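Local coordinates for LipS lipolytic enzyme (Unidentified, PDB 4FBL), which probably hydrolyses ester bonds of lipids, as a thermostable lipase of the alpha/beta hydrolase fold, at residues 50-55 with 276-281; 72-77 with 269-274; 54-59 with 65-70. All blocks are in the same frame, centred on the assembly; numbering follows the deposited sequence.

Contact 1. Residues 50-55 with 276-281; sequences SRIGVL and AFIRKH
Next to Ile278, the residue that meets Ile52 and Val54 across this contact, the carbonyl oxygen of Phe277 is held by the last residue of the chain: His281 ND1 donates to Phe277 O at 2.6 Å. The bond is fairly straight, with an N-H...O angle of 161°; it runs in the plane of the imidazole and arrives in the carbonyl plane, on a lone pair. Lys280 N adds a weak backbone bond to the same oxygen. The imidazole also lies against the Phe277 ring, with Phe277 CE1 3.7 Å above the imidazole plane and displaced toward its rim. Bond and ring contact together fix the rotation of the histidine and fold the chain end back onto its own helix.

Between the two segments the contact is purely apolar. Ile278 CD1 meets Val54 CG2 at 3.7 Å, the two side chains crossing at a slant. With CG1 anti to the carbonyl carbon (chi1 -69°) and the chain extended beyond it, Ile278 carries CD1 across to Val54, while its other branch, CG2, reaches Ile52 CG2 at 4.2 Å. Ile52 and Val54 both point toward the helix from the same face of the strand, so one isoleucine spans both of them. Gly53, between them, adds no side chain to the contact. No hydrogen bond crosses, and the 110 Å² buried comes from these three residues alone.

Strand 52-57 lies between strands 80-83 and 121-127 of the central sheet. The end of helix 267-279 rests on one face of that sheet, where Ile278 also touches Phe123 and Met149 of the sheet and Tyr79 of a loop; from the opposite face Leu55 packs on helix 101-118.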
ATOM      1  N   SER C  50      26.701  25.035  -1.555  1.00 28.10           N
ATOM      2  CA  SER C  50      26.949  25.095  -0.094  1.00 27.52           C
ATOM      3  C   SER C  50      26.665  23.867   0.712  1.00 28.36           C
ATOM      4  O   SER C  50      26.237  22.813   0.208  1.00 26.89           O
ATOM      5  CB  SER C  50      26.212  26.232   0.574  1.00 29.86           C
ATOM      6  OG  SER C  50      24.793  26.142   0.397  1.00 29.79           O
ATOM      7  N   ARG C  51      26.924  24.056   1.986  1.00 25.82           N
ATOM      8  CA  ARG C  51      26.696  23.122   3.026  1.00 24.92           C
ATOM      9  C   ARG C  51      25.194  22.843   3.262  1.00 23.73           C
ATOM     10  O   ARG C  51      24.852  21.987   4.008  1.00 24.32           O
ATOM     11  CB  ARG C  51      27.340  23.650   4.280  1.00 26.77           C
ATOM     12  CG  ARG C  51      26.934  25.073   4.695  1.00 31.12           C
ATOM     13  CD  ARG C  51      27.921  25.673   5.686  1.00 37.42           C
ATOM     14  NE  ARG C  51      27.433  26.841   6.417  1.00 43.21           N
ATOM     15  CZ  ARG C  51      27.832  28.083   6.209  1.00 41.85           C
ATOM     16  NH1 ARG C  51      28.725  28.324   5.299  1.00 41.22           N
ATOM     17  NH2 ARG C  51      27.325  29.079   6.905  1.00 42.80           N
ATOM     18  N   ILE C  52      24.322  23.575   2.608  1.00 21.81           N
ATOM     19  CA  ILE C  52      22.865  23.242   2.717  1.00 22.99           C
ATOM     20  C   ILE C  52      22.414  22.567   1.404  1.00 21.64           C
ATOM     21  O   ILE C  52      22.678  23.105   0.342  1.00 22.82           O
ATOM     22  CB  ILE C  52      22.070  24.480   2.991  1.00 21.48           C
ATOM     23  CG1 ILE C  52      22.476  25.055   4.397  1.00 22.31           C
ATOM     24  CG2 ILE C  52      20.490  24.133   3.057  1.00 22.35           C
ATOM     25  CD1 ILE C  52      21.959  26.523   4.555  1.00 21.09           C
ATOM     26  N   GLY C  53      21.782  21.396   1.490  1.00 20.40           N
ATOM     27  CA  GLY C  53      21.430  20.668   0.233  1.00 20.60           C
ATOM     28  C   GLY C  53      19.930  20.328   0.092  1.00 20.26           C
ATOM     29  O   GLY C  53      19.221  20.260   1.095  1.00 20.08           O
ATOM     30  N   VAL C  54      19.465  20.154  -1.136  1.00 20.37           N
ATOM     31  CA  VAL C  54      18.028  19.898  -1.412  1.00 20.15           C
ATOM     32  C   VAL C  54      17.952  18.653  -2.292  1.00 19.82           C
ATOM     33  O   VAL C  54      18.596  18.627  -3.378  1.00 20.12           O
ATOM     34  CB  VAL C  54      17.310  21.063  -2.174  1.00 19.79           C
ATOM     35  CG1 VAL C  54      15.760  20.867  -2.203  1.00 16.20           C
ATOM     36  CG2 VAL C  54      17.664  22.439  -1.543  1.00 20.93           C
ATOM     37  N   LEU C  55      17.111  17.687  -1.876  1.00 17.95           N
ATOM     38  CA  LEU C  55      16.870  16.483  -2.649  1.00 15.67           C
ATOM     39  C   LEU C  55      15.550  16.760  -3.344  1.00 16.68           C
ATOM     40  O   LEU C  55      14.589  17.145  -2.678  1.00 14.51           O
ATOM     41  CB  LEU C  55      16.742  15.304  -1.656  1.00 16.57           C
ATOM     42  CG  LEU C  55      17.051  13.910  -2.256  1.00 17.01           C
ATOM     43  CD1 LEU C  55      17.078  12.863  -1.116  1.00 13.67           C
ATOM     44  CD2 LEU C  55      15.995  13.454  -3.269  1.00 14.28           C
ATOM     45  N   ALA C 276      12.276  30.610   0.199  1.00 20.49           N
ATOM     46  CA  ALA C 276      12.014  31.332   1.470  1.00 21.20           C
ATOM     47  C   ALA C 276      11.993  30.365   2.712  1.00 22.13           C
ATOM     48  O   ALA C 276      12.534  30.635   3.836  1.00 20.33           O
ATOM     49  CB  ALA C 276      10.712  32.125   1.336  1.00 21.15           C
ATOM     50  N   PHE C 277      11.349  29.236   2.493  1.00 20.84           N
ATOM     51  CA  PHE C 277      11.200  28.205   3.491  1.00 19.06           C
ATOM     52  C   PHE C 277      12.555  27.595   3.882  1.00 19.19           C
ATOM     53  O   PHE C 277      12.856  27.382   5.076  1.00 18.70           O
ATOM     54  CB  PHE C 277      10.289  27.118   2.887  1.00 19.69           C
ATOM     55  CG  PHE C 277      10.111  25.871   3.807  1.00 21.07           C
ATOM     56  CD1 PHE C 277       9.296  25.932   4.951  1.00 18.83           C
ATOM     57  CD2 PHE C 277      10.785  24.696   3.526  1.00 17.52           C
ATOM     58  CE1 PHE C 277       9.157  24.756   5.778  1.00 20.02           C
ATOM     59  CE2 PHE C 277      10.681  23.554   4.369  1.00 15.47           C
ATOM     60  CZ  PHE C 277       9.865  23.566   5.429  1.00 15.88           C
ATOM     61  N   ILE C 278      13.358  27.254   2.886  1.00 18.80           N
ATOM     62  CA  ILE C 278      14.717  26.837   3.136  1.00 18.76           C
ATOM     63  C   ILE C 278      15.564  27.841   3.928  1.00 21.52           C
ATOM     64  O   ILE C 278      16.236  27.397   4.907  1.00 19.92           O
ATOM     65  CB  ILE C 278      15.486  26.526   1.816  1.00 20.19           C
ATOM     66  CG1 ILE C 278      14.906  25.251   1.161  1.00 17.98           C
ATOM     67  CG2 ILE C 278      16.991  26.315   2.040  1.00 19.99           C
ATOM     68  CD1 ILE C 278      15.281  25.106  -0.419  1.00 20.50           C
ATOM     69  N   ARG C 279      15.594  29.113   3.507  1.00 20.02           N
ATOM     70  CA  ARG C 279      16.365  30.178   4.259  1.00 23.60           C
ATOM     71  C   ARG C 279      15.917  30.347   5.695  1.00 23.66           C
ATOM     72  O   ARG C 279      16.649  30.859   6.569  1.00 23.60           O
ATOM     73  CB  ARG C 279      16.030  31.581   3.698  1.00 23.29           C
ATOM     74  CG  ARG C 279      16.623  31.998   2.468  1.00 30.57           C
ATOM     75  CD  ARG C 279      16.547  33.604   2.384  1.00 39.30           C
ATOM     76  NE  ARG C 279      15.176  34.166   2.260  1.00 43.39           N
ATOM     77  CZ  ARG C 279      14.392  34.026   1.166  1.00 44.12           C
ATOM     78  NH1 ARG C 279      14.762  33.319   0.050  1.00 33.67           N
ATOM     79  NH2 ARG C 279      13.204  34.592   1.210  1.00 45.52           N
ATOM     80  N   LYS C 280      14.631  30.085   5.916  1.00 24.61           N
ATOM     81  CA  LYS C 280      14.087  30.348   7.238  1.00 26.57           C
ATOM     82  C   LYS C 280      14.062  29.126   8.126  1.00 24.61           C
ATOM     83  O   LYS C 280      13.589  29.211   9.227  1.00 24.52           O
ATOM     84  CB  LYS C 280      12.722  31.001   7.206  1.00 26.76           C
ATOM     85  CG  LYS C 280      12.873  32.496   7.540  1.00 36.42           C
ATOM     86  CD  LYS C 280      11.887  33.391   6.867  1.00 41.60           C
ATOM     87  CE  LYS C 280      11.714  33.030   5.435  1.00 44.76           C
ATOM     88  NZ  LYS C 280      10.571  33.856   4.904  1.00 52.33           N
ATOM     89  N   HIS C 281      14.581  27.996   7.670  1.00 22.35           N
ATOM     90  CA  HIS C 281      14.592  26.809   8.571  1.00 20.99           C
ATOM     91  C   HIS C 281      15.914  26.162   8.683  1.00 20.53           C
ATOM     92  O   HIS C 281      16.884  26.623   8.095  1.00 23.97           O
ATOM     93  CB  HIS C 281      13.504  25.816   8.143  1.00 19.20           C
ATOM     94  CG  HIS C 281      12.135  26.378   8.317  1.00 21.03           C
ATOM     95  ND1 HIS C 281      11.558  27.211   7.372  1.00 25.48           N
ATOM     96  CD2 HIS C 281      11.290  26.369   9.386  1.00 19.68           C
ATOM     97  CE1 HIS C 281      10.382  27.630   7.823  1.00 22.95           C
ATOM     98  NE2 HIS C 281      10.183  27.113   9.023  1.00 21.59           N
TER

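Contact 2. Residues 72-77 with 269-274; sequences EGFARA and LILERS
Helix packing on one face of the alpha/beta hydrolase sheet brings Gly73 and Phe74 of helix 68-76 against Leu271 and Ser274 of the C-terminal helix 267-279. The short segments run in roughly the same direction, their axes crossing at -38° and coming within 10.5 Å of each other.

Gly73 is where the backbones draw nearest. The methyl Leu271 CD1 lies 3.9 Å from Gly73 CA, and CD2 is almost as close. The missing side chain is what admits the leucine: the point where a beta carbon would stand on Gly73 is only 2.5 Å from Leu271 CD1. Holding CG anti to its backbone N (chi1 176°), Leu271 reaches across to the glycine and passes Phe74, which slides by in the opposite direction; Phe74 CE1 is 4.1 Å from Leu271 CD1, an oblique approach.

Farther along, the phenyl ring presents its edge to Ser274. The carbon Ser274 CB lies near the ring plane, 3.8 Å from Phe74 CE1 and equally near to CZ. Phe74 also packs on Leu275 and Ile278 of the same helix and on Met149 of strand 147-151, so the ring sits between the two helices and the sheet.

The serine hydroxyl turns back to its own helix: Ser274 OG donates to Ile270 O at 2.7 Å, tilted from the carbonyl plane, while Ser274 N bonds that oxygen from the opposite face of the plane.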
ATOM      1  N   GLU C  72      16.876  23.928 -10.846  1.00 23.86           N
ATOM      2  CA  GLU C  72      17.833  24.974 -11.297  1.00 27.25           C
ATOM      3  C   GLU C  72      17.741  26.209 -10.398  1.00 25.80           C
ATOM      4  O   GLU C  72      18.769  26.789 -10.061  1.00 26.22           O
ATOM      5  CB  GLU C  72      17.471  25.546 -12.665  1.00 28.15           C
ATOM      6  CG  GLU C  72      17.080  24.595 -13.695  1.00 35.83           C
ATOM      7  CD  GLU C  72      18.231  24.223 -14.556  1.00 46.19           C
ATOM      8  OE1 GLU C  72      19.319  24.043 -13.946  1.00 51.34           O
ATOM      9  OE2 GLU C  72      18.023  24.085 -15.800  1.00 43.93           O
ATOM     10  N   GLY C  73      16.512  26.658 -10.118  1.00 24.55           N
ATOM     11  CA  GLY C  73      16.316  27.663  -9.098  1.00 25.04           C
ATOM     12  C   GLY C  73      17.088  27.468  -7.799  1.00 25.95           C
ATOM     13  O   GLY C  73      17.727  28.412  -7.355  1.00 27.00           O
ATOM     14  N   PHE C  74      17.029  26.281  -7.152  1.00 24.38           N
ATOM     15  CA  PHE C  74      17.775  26.060  -5.946  1.00 23.52           C
ATOM     16  C   PHE C  74      19.276  26.073  -6.245  1.00 24.51           C
ATOM     17  O   PHE C  74      20.049  26.478  -5.389  1.00 23.48           O
ATOM     18  CB  PHE C  74      17.466  24.668  -5.273  1.00 23.01           C
ATOM     19  CG  PHE C  74      16.001  24.438  -4.912  1.00 23.61           C
ATOM     20  CD1 PHE C  74      15.237  25.456  -4.277  1.00 17.48           C
ATOM     21  CD2 PHE C  74      15.395  23.180  -5.202  1.00 19.78           C
ATOM     22  CE1 PHE C  74      13.914  25.260  -3.940  1.00 21.36           C
ATOM     23  CE2 PHE C  74      14.033  22.950  -4.886  1.00 21.88           C
ATOM     24  CZ  PHE C  74      13.271  24.009  -4.196  1.00 19.05           C
ATOM     25  N   ALA C  75      19.708  25.491  -7.368  1.00 24.38           N
ATOM     26  CA  ALA C  75      21.151  25.552  -7.689  1.00 26.98           C
ATOM     27  C   ALA C  75      21.676  27.024  -7.937  1.00 28.52           C
ATOM     28  O   ALA C  75      22.736  27.379  -7.405  1.00 28.34           O
ATOM     29  CB  ALA C  75      21.563  24.628  -8.809  1.00 25.18           C
ATOM     30  N   ARG C  76      20.938  27.849  -8.679  1.00 30.82           N
ATOM     31  CA  ARG C  76      21.316  29.268  -8.808  1.00 33.75           C
ATOM     32  C   ARG C  76      21.327  29.995  -7.493  1.00 34.89           C
ATOM     33  O   ARG C  76      22.032  30.981  -7.370  1.00 35.72           O
ATOM     34  CB  ARG C  76      20.397  30.029  -9.700  1.00 34.28           C
ATOM     35  CG  ARG C  76      20.436  29.513 -11.032  1.00 36.31           C
ATOM     36  CD  ARG C  76      19.791  30.484 -11.889  1.00 41.82           C
ATOM     37  NE  ARG C  76      19.719  29.749 -13.117  1.00 46.15           N
ATOM     38  CZ  ARG C  76      18.616  29.161 -13.549  1.00 48.07           C
ATOM     39  NH1 ARG C  76      17.453  29.284 -12.871  1.00 41.56           N
ATOM     40  NH2 ARG C  76      18.701  28.476 -14.676  1.00 45.79           N
ATOM     41  N   ALA C  77      20.560  29.538  -6.502  1.00 33.07           N
ATOM     42  CA  ALA C  77      20.626  30.215  -5.234  1.00 30.68           C
ATOM     43  C   ALA C  77      21.843  29.733  -4.451  1.00 29.69           C
ATOM     44  O   ALA C  77      22.170  30.275  -3.404  1.00 29.97           O
ATOM     45  CB  ALA C  77      19.348  30.084  -4.487  1.00 31.40           C
ATOM     46  N   LEU C 269       5.726  31.071  -7.861  1.00 20.36           N
ATOM     47  CA  LEU C 269       5.297  31.081  -6.446  1.00 20.97           C
ATOM     48  C   LEU C 269       5.874  29.875  -5.649  1.00 20.70           C
ATOM     49  O   LEU C 269       6.430  30.039  -4.532  1.00 20.47           O
ATOM     50  CB  LEU C 269       3.771  31.070  -6.390  1.00 21.03           C
ATOM     51  CG  LEU C 269       3.148  30.989  -4.968  1.00 24.28           C
ATOM     52  CD1 LEU C 269       3.404  32.251  -4.171  1.00 23.30           C
ATOM     53  CD2 LEU C 269       1.652  30.813  -5.079  1.00 21.41           C
ATOM     54  N   ILE C 270       5.856  28.685  -6.273  1.00 18.97           N
ATOM     55  CA  ILE C 270       6.359  27.469  -5.591  1.00 18.14           C
ATOM     56  C   ILE C 270       7.899  27.673  -5.367  1.00 18.01           C
ATOM     57  O   ILE C 270       8.394  27.371  -4.305  1.00 17.26           O
ATOM     58  CB  ILE C 270       6.135  26.159  -6.463  1.00 17.72           C
ATOM     59  CG1 ILE C 270       4.647  25.836  -6.583  1.00 15.50           C
ATOM     60  CG2 ILE C 270       6.915  24.936  -5.835  1.00 19.45           C
ATOM     61  CD1 ILE C 270       4.337  24.785  -7.711  1.00 17.48           C
ATOM     62  N   LEU C 271       8.631  28.164  -6.367  1.00 17.68           N
ATOM     63  CA  LEU C 271      10.111  28.286  -6.211  1.00 18.41           C
ATOM     64  C   LEU C 271      10.380  29.314  -5.161  1.00 19.86           C
ATOM     65  O   LEU C 271      11.247  29.137  -4.263  1.00 18.58           O
ATOM     66  CB  LEU C 271      10.743  28.738  -7.542  1.00 16.60           C
ATOM     67  CG  LEU C 271      12.232  29.017  -7.564  1.00 20.68           C
ATOM     68  CD1 LEU C 271      13.095  27.863  -6.981  1.00 12.42           C
ATOM     69  CD2 LEU C 271      12.664  29.402  -8.955  1.00 20.71           C
ATOM     70  N   GLU C 272       9.691  30.453  -5.317  1.00 20.79           N
ATOM     71  CA  GLU C 272       9.930  31.585  -4.336  1.00 21.65           C
ATOM     72  C   GLU C 272       9.646  31.167  -2.887  1.00 20.61           C
ATOM     73  O   GLU C 272      10.449  31.379  -1.980  1.00 19.96           O
ATOM     74  CB  GLU C 272       9.115  32.859  -4.701  1.00 20.61           C
ATOM     75  CG  GLU C 272       9.564  34.110  -3.937  1.00 26.13           C
ATOM     76  CD  GLU C 272       9.138  34.151  -2.415  1.00 31.21           C
ATOM     77  OE1 GLU C 272       8.036  33.622  -2.050  1.00 33.04           O
ATOM     78  OE2 GLU C 272       9.926  34.728  -1.579  1.00 33.49           O
ATOM     79  N   ARG C 273       8.471  30.602  -2.638  1.00 21.67           N
ATOM     80  CA  ARG C 273       8.127  30.182  -1.246  1.00 21.38           C
ATOM     81  C   ARG C 273       8.995  29.010  -0.769  1.00 20.38           C
ATOM     82  O   ARG C 273       9.243  28.903   0.379  1.00 21.17           O
ATOM     83  CB  ARG C 273       6.629  29.821  -1.135  1.00 20.89           C
ATOM     84  CG  ARG C 273       5.783  30.959  -1.540  1.00 26.04           C
ATOM     85  CD  ARG C 273       5.549  31.964  -0.396  1.00 30.44           C
ATOM     86  NE  ARG C 273       4.157  31.784   0.052  1.00 47.47           N
ATOM     87  CZ  ARG C 273       3.159  32.662  -0.168  1.00 49.10           C
ATOM     88  NH1 ARG C 273       3.356  33.863  -0.752  1.00 51.12           N
ATOM     89  NH2 ARG C 273       1.951  32.354   0.209  1.00 47.78           N
ATOM     90  N   SER C 274       9.423  28.104  -1.649  1.00 20.19           N
ATOM     91  CA  SER C 274      10.285  26.991  -1.244  1.00 19.05           C
ATOM     92  C   SER C 274      11.638  27.564  -0.873  1.00 20.20           C
ATOM     93  O   SER C 274      12.201  27.156   0.126  1.00 19.29           O
ATOM     94  CB  SER C 274      10.484  25.902  -2.340  1.00 18.66           C
ATOM     95  OG  SER C 274       9.177  25.360  -2.689  1.00 20.36           O
TER

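Contact 3. Residues 54-59 with 65-70; sequences VLVSHG and QSMRFL
Apolar packing carries most of the contact, and Met67, just ahead of helix 68-76, lies at its centre. Its CB lies 3.8 Å from Val56 CG1, the two side chains crossing. Its CG rests 3.6 Å from His58 CB. Bends at chi2 (-56°) and chi3 (-69°) then hook the chain round, so that the terminal methyl returns to the strand: Met67 CE is 3.9 Å from Val56 CG1 and 3.8 Å from the carbonyl oxygen Ser57 O. Cutting Met67 back to an alanine removes CG, SD and CE, and would probably leave a gap beside His58 CB and Ser57 O.

The polar link is indirect. No hydrogen bond joins the segments, but one water does: it accepts from Gly59 N at 2.8 Å and pairs with Ser66 OG at 2.9 Å. Ser66 OG also bonds to Ser63 O, which ties the water to the turn before the helix.

Other bonds hold the strand end itself. His58 ND1 donates to Gly59 O at 2.9 Å, in the plane of the imidazole and on a lone pair of the oxygen, while His58 NE2 is bonded to Leu86 N. Two engaged nitrogens probably hold the ring in this rotation. Ser57 OG donates to His58 O at 3.1 Å, likewise on a lone pair.

The contact packs the strand-to-helix connection of the beta-alpha-beta unit 52-57, 68-76, 80-83 against the strand. Gly59 touches the bound spermidine, and the loop after this strand commonly supplies part of the oxyanion hole in alpha/beta hydrolases. Apolar packing by Met67, the bonded histidine and the bridging water at Gly59 N probably all help to hold the backbone that borders the pocket.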
ATOM      1  N   VAL C  54      19.465  20.154  -1.136  1.00 20.37           N
ATOM      2  CA  VAL C  54      18.028  19.898  -1.412  1.00 20.15           C
ATOM      3  C   VAL C  54      17.952  18.653  -2.292  1.00 19.82           C
ATOM      4  O   VAL C  54      18.596  18.627  -3.378  1.00 20.12           O
ATOM      5  CB  VAL C  54      17.310  21.063  -2.174  1.00 19.79           C
ATOM      6  CG1 VAL C  54      15.760  20.867  -2.203  1.00 16.20           C
ATOM      7  CG2 VAL C  54      17.664  22.439  -1.543  1.00 20.93           C
ATOM      8  N   LEU C  55      17.111  17.687  -1.876  1.00 17.95           N
ATOM      9  CA  LEU C  55      16.870  16.483  -2.649  1.00 15.67           C
ATOM     10  C   LEU C  55      15.550  16.760  -3.344  1.00 16.68           C
ATOM     11  O   LEU C  55      14.589  17.145  -2.678  1.00 14.51           O
ATOM     12  CB  LEU C  55      16.742  15.304  -1.656  1.00 16.57           C
ATOM     13  CG  LEU C  55      17.051  13.910  -2.256  1.00 17.01           C
ATOM     14  CD1 LEU C  55      17.078  12.863  -1.116  1.00 13.67           C
ATOM     15  CD2 LEU C  55      15.995  13.454  -3.269  1.00 14.28           C
ATOM     16  N   VAL C  56      15.513  16.616  -4.682  1.00 16.30           N
ATOM     17  CA  VAL C  56      14.334  16.921  -5.472  1.00 14.72           C
ATOM     18  C   VAL C  56      13.842  15.709  -6.209  1.00 16.67           C
ATOM     19  O   VAL C  56      14.573  15.187  -7.039  1.00 16.17           O
ATOM     20  CB  VAL C  56      14.615  18.049  -6.527  1.00 15.15           C
ATOM     21  CG1 VAL C  56      13.292  18.445  -7.193  1.00 13.62           C
ATOM     22  CG2 VAL C  56      15.298  19.259  -5.832  1.00 14.67           C
ATOM     23  N   SER C  57      12.602  15.257  -5.933  1.00 16.68           N
ATOM     24  CA  SER C  57      12.186  13.968  -6.505  1.00 15.90           C
ATOM     25  C   SER C  57      11.026  14.119  -7.504  1.00 15.68           C
ATOM     26  O   SER C  57       9.984  14.676  -7.144  1.00 17.77           O
ATOM     27  CB  SER C  57      11.688  13.029  -5.366  1.00 15.63           C
ATOM     28  OG  SER C  57      11.312  11.799  -6.003  1.00 19.41           O
ATOM     29  N   HIS C  58      11.148  13.627  -8.719  1.00 17.48           N
ATOM     30  CA  HIS C  58       9.983  13.599  -9.631  1.00 18.15           C
ATOM     31  C   HIS C  58       9.003  12.397  -9.286  1.00 18.28           C
ATOM     32  O   HIS C  58       9.221  11.669  -8.308  1.00 17.79           O
ATOM     33  CB  HIS C  58      10.462  13.518 -11.117  1.00 17.20           C
ATOM     34  CG  HIS C  58      11.117  12.206 -11.490  1.00 15.91           C
ATOM     35  ND1 HIS C  58      10.388  11.072 -11.738  1.00 13.34           N
ATOM     36  CD2 HIS C  58      12.421  11.837 -11.618  1.00 16.23           C
ATOM     37  CE1 HIS C  58      11.212  10.063 -12.031  1.00 14.77           C
ATOM     38  NE2 HIS C  58      12.452  10.496 -11.930  1.00 19.67           N
ATOM     39  N   GLY C  59       7.936  12.215 -10.084  1.00 18.37           N
ATOM     40  CA  GLY C  59       6.935  11.198  -9.746  1.00 17.78           C
ATOM     41  C   GLY C  59       6.842  10.082 -10.785  1.00 19.65           C
ATOM     42  O   GLY C  59       7.726   9.945 -11.649  1.00 18.39           O
ATOM     43  N   GLN C  65      12.756  16.157 -15.799  1.00 22.31           N
ATOM     44  CA  GLN C  65      12.378  17.350 -16.524  1.00 22.43           C
ATOM     45  C   GLN C  65      11.232  18.063 -15.867  1.00 21.93           C
ATOM     46  O   GLN C  65      11.111  19.302 -15.972  1.00 20.76           O
ATOM     47  CB  GLN C  65      12.068  17.064 -18.010  1.00 26.09           C
ATOM     48  CG  GLN C  65      10.625  16.882 -18.292  1.00 30.92           C
ATOM     49  CD  GLN C  65       9.921  18.120 -18.645  1.00 31.05           C
ATOM     50  OE1 GLN C  65      10.503  19.084 -19.110  1.00 37.68           O
ATOM     51  NE2 GLN C  65       8.653  18.103 -18.452  1.00 28.63           N
ATOM     52  N   SER C  66      10.336  17.345 -15.172  1.00 19.59           N
ATOM     53  CA  SER C  66       9.196  18.097 -14.647  1.00 17.52           C
ATOM     54  C   SER C  66       9.625  18.926 -13.430  1.00 18.61           C
ATOM     55  O   SER C  66       8.842  19.831 -13.010  1.00 20.23           O
ATOM     56  CB  SER C  66       7.997  17.243 -14.255  1.00 18.49           C
ATOM     57  OG  SER C  66       8.395  16.234 -13.374  1.00 17.69           O
ATOM     58  N   MET C  67      10.804  18.601 -12.869  1.00 19.16           N
ATOM     59  CA  MET C  67      11.315  19.249 -11.647  1.00 20.43           C
ATOM     60  C   MET C  67      12.486  20.237 -12.004  1.00 23.08           C
ATOM     61  O   MET C  67      13.058  20.875 -11.104  1.00 20.43           O
ATOM     62  CB  MET C  67      11.870  18.207 -10.666  1.00 20.44           C
ATOM     63  CG  MET C  67      10.957  16.970 -10.380  1.00 17.21           C
ATOM     64  SD  MET C  67       9.372  17.555  -9.783  1.00 21.54           S
ATOM     65  CE  MET C  67       9.529  18.275  -8.184  1.00 17.07           C
ATOM     66  N   ARG C  68      12.874  20.323 -13.289  1.00 25.25           N
ATOM     67  CA  ARG C  68      14.077  21.071 -13.700  1.00 25.14           C
ATOM     68  C   ARG C  68      14.053  22.588 -13.349  1.00 25.54           C
ATOM     69  O   ARG C  68      15.003  23.113 -12.752  1.00 25.92           O
ATOM     70  CB  ARG C  68      14.343  20.835 -15.201  1.00 26.46           C
ATOM     71  CG  ARG C  68      15.831  21.067 -15.587  1.00 33.14           C
ATOM     72  CD  ARG C  68      16.221  20.498 -16.996  1.00 37.82           C
ATOM     73  NE  ARG C  68      16.869  19.180 -16.812  1.00 45.33           N
ATOM     74  CZ  ARG C  68      17.989  18.981 -16.091  1.00 51.18           C
ATOM     75  NH1 ARG C  68      18.594  20.019 -15.490  1.00 54.07           N
ATOM     76  NH2 ARG C  68      18.541  17.768 -15.974  1.00 50.50           N
ATOM     77  N   PHE C  69      12.960  23.262 -13.637  1.00 26.41           N
ATOM     78  CA  PHE C  69      12.745  24.666 -13.234  1.00 28.41           C
ATOM     79  C   PHE C  69      13.009  24.898 -11.722  1.00 30.44           C
ATOM     80  O   PHE C  69      13.630  25.926 -11.326  1.00 29.43           O
ATOM     81  CB  PHE C  69      11.375  25.206 -13.651  1.00 26.44           C
ATOM     82  CG  PHE C  69      11.097  26.645 -13.192  1.00 32.40           C
ATOM     83  CD1 PHE C  69      11.510  27.765 -13.968  1.00 34.55           C
ATOM     84  CD2 PHE C  69      10.431  26.898 -11.993  1.00 31.51           C
ATOM     85  CE1 PHE C  69      11.276  29.128 -13.506  1.00 32.13           C
ATOM     86  CE2 PHE C  69      10.211  28.215 -11.522  1.00 34.10           C
ATOM     87  CZ  PHE C  69      10.617  29.356 -12.317  1.00 33.44           C
ATOM     88  N   LEU C  70      12.563  23.969 -10.869  1.00 28.55           N
ATOM     89  CA  LEU C  70      12.687  24.148  -9.471  1.00 26.71           C
ATOM     90  C   LEU C  70      14.088  23.897  -9.051  1.00 26.49           C
ATOM     91  O   LEU C  70      14.639  24.628  -8.215  1.00 26.02           O
ATOM     92  CB  LEU C  70      11.757  23.146  -8.762  1.00 26.11           C
ATOM     93  CG  LEU C  70      11.277  23.360  -7.362  1.00 28.45           C
ATOM     94  CD1 LEU C  70      10.849  24.809  -7.140  1.00 30.30           C
ATOM     95  CD2 LEU C  70      10.071  22.379  -7.077  1.00 24.03           C
TER
HETATM   96  O   HOH W   1       7.218  13.875 -12.211  1.00 23.96           O

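In the fold
All three contacts are buried, but they differ in place and chemistry. The centre of contact 3 is about 7 Å from the centre of the chain, and this contact borders the spermidine pocket; the centres of contacts 1 and 2 are about 17 and 16 Å from the chain's centre, on the same side of it. Contacts 1 and 3 share strand 52-57, contacts 2 and 3 helix 68-76, and contacts 1 and 2 helix 267-279, so three elements are joined pairwise. Phe74 knits them together, its CE1 3.8 Å from Ile278 CD1 and its CD2 3.8 Å from Val54 CG1. Contacts 1 and 2 meet through carbon alone; contact 3 adds a bridging water near the pocket.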